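Local atomic coordinates of cell division protein FtsZ 1 (Methanocaldococcus jannaschii, PDB entry 2VAP), a protein that binds and probably hydrolyses GTP, and probably polymerises into the contractile Z ring that marks the site of cell division. Residues A237-K240 / A241-N245; A218-G221 / L222-I226. All coordinates share one frame; numbering follows the deposited sequence.

Contact 1: A237-K240 / A241-N245; sequences ADVK and AVMNN
Val-239 and Met-243, one turn apart on helix 236-243, lie side by side and point the same way, with Val-239 CG1 3.7 Å from Met-243 SD. This apolar pair belongs to the buried face of the helix. The CG1 branch of Val-239 stands anti to the backbone N (chi1 169°), which carries it along the helix toward the methionine. The Met-243 chain bends at chi3; its side chain also touches Leu-153 and Val-155 of strand 153-160 and Leu-286 of strand 284-291, while Val-242 packs on Thr-316 and Ile-318 of strand 316-323.

The backbone bonds are those of an alpha-helix in its last turns. Ala-241 N donates to Ala-237 O at 3.0 Å, and Met-243 N reaches Val-239 O at 2.9 Å. Val-242 N is held less firmly: it makes a weak bond to Asp-238 O at 3.5 Å and a second weak one to Val-239 O at 3.2 Å. Asn-244 N still bonds to Lys-240 O, at 2.8 Å.

On the partly exposed side, the amide of Asn-244 crosses the stem of Lys-240. Both amide end atoms, OD1 and ND2, come to 3.4 Å from Lys-240 CG, and Asn-244 OD1 also lies 3.8 Å from Lys-240 CE. The lysine is extended beyond CG, laying its methylenes past the amide. Here the touch is between carbon chain and amide, while the asparagine's backbone N takes the lysine carbonyl.

The chemistry is thus divided by face: apolar side chains pack the helix against strands of both the GTPase and C-terminal regions, whereas the amide-lysine contact at its C-terminal end is van der Waals in character.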
loop_
_atom_site.group_PDB
_atom_site.type_symbol
_atom_site.label_atom_id
_atom_site.label_comp_id
_atom_site.label_asym_id
_atom_site.label_seq_id
_atom_site.Cartn_x
_atom_site.Cartn_y
_atom_site.Cartn_z
ATOM N N ALA A 237 -16.323 6.494 1.036
ATOM C CA ALA A 237 -16.836 6.688 2.392
ATOM C C ALA A 237 -16.663 5.439 3.258
ATOM O O ALA A 237 -16.326 5.541 4.439
ATOM C CB ALA A 237 -18.299 7.110 2.349
ATOM N N ASP A 238 -16.887 4.269 2.661
ATOM C CA ASP A 238 -16.739 2.991 3.358
ATOM C C ASP A 238 -15.274 2.631 3.608
ATOM O O ASP A 238 -14.941 2.059 4.647
ATOM C CB ASP A 238 -17.446 1.869 2.588
ATOM C CG ASP A 238 -18.962 2.015 2.600
ATOM O OD1 ASP A 238 -19.508 2.603 3.559
ATOM O OD2 ASP A 238 -19.610 1.536 1.648
ATOM N N VAL A 239 -14.408 2.965 2.652
ATOM C CA VAL A 239 -12.962 2.795 2.816
ATOM C C VAL A 239 -12.458 3.708 3.933
ATOM O O VAL A 239 -11.701 3.276 4.805
ATOM C CB VAL A 239 -12.196 3.070 1.495
ATOM C CG1 VAL A 239 -10.689 3.163 1.733
ATOM C CG2 VAL A 239 -12.498 1.990 0.474
ATOM N N LYS A 240 -12.908 4.962 3.909
ATOM C CA LYS A 240 -12.543 5.952 4.921
ATOM C C LYS A 240 -12.967 5.512 6.325
ATOM O O LYS A 240 -12.234 5.723 7.289
ATOM C CB LYS A 240 -13.153 7.315 4.577
ATOM C CG LYS A 240 -12.382 8.502 5.128
ATOM C CD LYS A 240 -13.003 9.819 4.692
ATOM C CE LYS A 240 -12.221 11.003 5.240
ATOM N NZ LYS A 240 -12.815 12.303 4.822
ATOM N N ALA A 241 -14.140 4.886 6.424
ATOM C CA ALA A 241 -14.671 4.395 7.700
ATOM C C ALA A 241 -13.757 3.366 8.371
ATOM O O ALA A 241 -13.645 3.335 9.598
ATOM C CB ALA A 241 -16.070 3.822 7.507
ATOM N N VAL A 242 -13.109 2.533 7.560
ATOM C CA VAL A 242 -12.185 1.511 8.057
ATOM C C VAL A 242 -10.766 2.062 8.222
ATOM O O VAL A 242 -10.077 1.736 9.193
ATOM C CB VAL A 242 -12.180 0.256 7.138
ATOM C CG1 VAL A 242 -11.033 -0.692 7.485
ATOM C CG2 VAL A 242 -13.508 -0.474 7.236
ATOM N N MET A 243 -10.342 2.907 7.286
ATOM C CA MET A 243 -8.946 3.347 7.227
ATOM C C MET A 243 -8.614 4.620 8.016
ATOM O O MET A 243 -7.440 4.878 8.296
ATOM C CB MET A 243 -8.469 3.459 5.772
ATOM C CG MET A 243 -8.609 2.162 4.980
ATOM S SD MET A 243 -7.579 2.091 3.503
ATOM C CE MET A 243 -6.044 1.476 4.189
ATOM N N ASN A 244 -9.635 5.404 8.371
ATOM C CA ASN A 244 -9.448 6.633 9.163
ATOM C C ASN A 244 -8.667 6.415 10.455
ATOM O O ASN A 244 -7.796 7.214 10.807
ATOM C CB ASN A 244 -10.793 7.294 9.489
ATOM C CG ASN A 244 -11.154 8.413 8.523
ATOM O OD1 ASN A 244 -10.308 8.918 7.784
ATOM N ND2 ASN A 244 -12.421 8.813 8.537
ATOM N N ASN A 245 -9.001 5.336 11.159
ATOM C CA ASN A 245 -8.289 4.937 12.367
ATOM C C ASN A 245 -7.855 3.474 12.275
ATOM O O ASN A 245 -8.040 2.692 13.212
ATOM C CB ASN A 245 -9.151 5.190 13.610
ATOM C CG ASN A 245 -9.400 6.669 13.859
ATOM O OD1 ASN A 245 -10.546 7.118 13.895
ATOM N ND2 ASN A 245 -8.325 7.435 14.029
#

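Contact 2: A218-G221 / L222-I226; sequences AVKG and LVELI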
loop_
_atom_site.group_PDB
_atom_site.type_symbol
_atom_site.label_atom_id
_atom_site.label_comp_id
_atom_site.label_asym_id
_atom_site.label_seq_id
_atom_site.Cartn_x
_atom_site.Cartn_y
_atom_site.Cartn_z
ATOM N N ALA A 218 -0.058 -4.840 -3.355
ATOM C CA ALA A 218 -0.618 -4.167 -2.184
ATOM C C ALA A 218 -1.133 -2.766 -2.512
ATOM O O ALA A 218 -2.274 -2.433 -2.187
ATOM C CB ALA A 218 0.408 -4.113 -1.055
ATOM N N VAL A 219 -0.291 -1.955 -3.153
ATOM C CA VAL A 219 -0.649 -0.574 -3.496
ATOM C C VAL A 219 -1.730 -0.526 -4.584
ATOM O O VAL A 219 -2.765 0.115 -4.402
ATOM C CB VAL A 219 0.594 0.268 -3.908
ATOM C CG1 VAL A 219 0.185 1.667 -4.356
ATOM C CG2 VAL A 219 1.586 0.364 -2.753
ATOM N N LYS A 220 -1.486 -1.213 -5.701
ATOM C CA LYS A 220 -2.450 -1.271 -6.804
ATOM C C LYS A 220 -3.773 -1.897 -6.356
ATOM O O LYS A 220 -4.844 -1.424 -6.734
ATOM C CB LYS A 220 -1.866 -2.036 -7.996
ATOM C CG LYS A 220 -2.628 -1.862 -9.303
ATOM C CD LYS A 220 -1.897 -2.539 -10.450
ATOM C CE LYS A 220 -2.659 -2.393 -11.756
ATOM N NZ LYS A 220 -1.950 -3.050 -12.889
ATOM N N GLY A 221 -3.685 -2.946 -5.541
ATOM C CA GLY A 221 -4.864 -3.632 -5.011
ATOM C C GLY A 221 -5.735 -2.763 -4.119
ATOM O O GLY A 221 -6.963 -2.828 -4.193
ATOM N N LEU A 222 -5.104 -1.950 -3.275
ATOM C CA LEU A 222 -5.838 -1.039 -2.398
ATOM C C LEU A 222 -6.454 0.132 -3.162
ATOM O O LEU A 222 -7.610 0.489 -2.925
ATOM C CB LEU A 222 -4.951 -0.529 -1.257
ATOM C CG LEU A 222 -4.799 -1.442 -0.037
ATOM C CD1 LEU A 222 -3.609 -1.011 0.806
ATOM C CD2 LEU A 222 -6.073 -1.464 0.803
ATOM N N VAL A 223 -5.680 0.720 -4.072
ATOM C CA VAL A 223 -6.150 1.834 -4.899
ATOM C C VAL A 223 -7.327 1.405 -5.778
ATOM O O VAL A 223 -8.377 2.052 -5.780
ATOM C CB VAL A 223 -5.014 2.417 -5.789
ATOM C CG1 VAL A 223 -5.571 3.397 -6.823
ATOM C CG2 VAL A 223 -3.959 3.102 -4.936
ATOM N N GLU A 224 -7.146 0.305 -6.504
ATOM C CA GLU A 224 -8.131 -0.138 -7.494
ATOM C C GLU A 224 -9.384 -0.769 -6.880
ATOM O O GLU A 224 -10.412 -0.906 -7.551
ATOM C CB GLU A 224 -7.478 -1.040 -8.549
ATOM C CG GLU A 224 -6.470 -0.284 -9.422
ATOM C CD GLU A 224 -5.945 -1.083 -10.602
ATOM O OE1 GLU A 224 -6.036 -2.329 -10.593
ATOM O OE2 GLU A 224 -5.423 -0.451 -11.546
ATOM N N LEU A 225 -9.302 -1.128 -5.600
ATOM C CA LEU A 225 -10.485 -1.497 -4.826
ATOM C C LEU A 225 -11.505 -0.354 -4.871
ATOM O O LEU A 225 -12.714 -0.589 -4.925
ATOM C CB LEU A 225 -10.096 -1.822 -3.378
ATOM C CG LEU A 225 -11.173 -2.279 -2.391
ATOM C CD1 LEU A 225 -11.707 -3.660 -2.748
ATOM C CD2 LEU A 225 -10.619 -2.277 -0.978
ATOM N N ILE A 226 -10.996 0.878 -4.871
ATOM C CA ILE A 226 -11.819 2.084 -4.945
ATOM C C ILE A 226 -12.064 2.533 -6.391
ATOM O O ILE A 226 -13.197 2.845 -6.764
ATOM C CB ILE A 226 -11.173 3.257 -4.149
ATOM C CG1 ILE A 226 -10.822 2.815 -2.723
ATOM C CG2 ILE A 226 -12.092 4.483 -4.136
ATOM C CD1 ILE A 226 -9.813 3.706 -2.018
#
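Lys-220 and Glu-224 meet one turn apart on helix 204-227, the long central helix of the tubulin/FtsZ fold, in a regular i to i+4 arrangement. Glu-224 CB sits 3.2 Å from Lys-220 O, the carbonyl that also accepts Glu-224 N at 2.9 Å. With CG anti to its own carbonyl carbon (chi1 -67°), the chain sets off back along the helix, and CG too stays near Lys-220 O. CD then comes to 3.6 Å from Lys-220 CG, and the carboxylate lies against the extended lysine chain: OE1 is 3.6 Å from Lys-220 CE. OE2 finds its polar partner in the backbone N of Glu-62, while Lys-220 NZ has a long, weak ion pair with Glu-59. With a glutamine here the carboxylate charge is gone, which would probably leave Lys-220 without its negative neighbour on this helix and weaken the grip on Glu-62 N. On other faces of the turn, Val-219 and Val-223 pack on Val-42 of strand 40-45, and Gly-221 O accepts both Leu-225 N and His-288 ND1. The charges are close without forming a salt bridge: Glu-224 OE2 lies 3.4 Å from Lys-220 CE but 4.5 Å from Lys-220 NZ.

Contact 2 comes first along the chain, near the C-terminal end of helix 204-227, and contact 1 follows on helix 236-243, the next helix. Their centres are 14 Å apart, yet the two helices touch, Val-239 CG2 packing 3.7 Å from Ile-226 CG1. Leu-286 of strand 284-291 is a shared neighbour, touched by Leu-222 and Leu-225 from contact 2 and by Val-242 and Met-243 from contact 1. Both contacts also border the parallel sheet, through different strands. Together they lie where the GTPase region meets the C-terminal one. Contact 2 is the nearer to the nucleotide, the side chain of Val-219 being about 10 Å from the bound GDP.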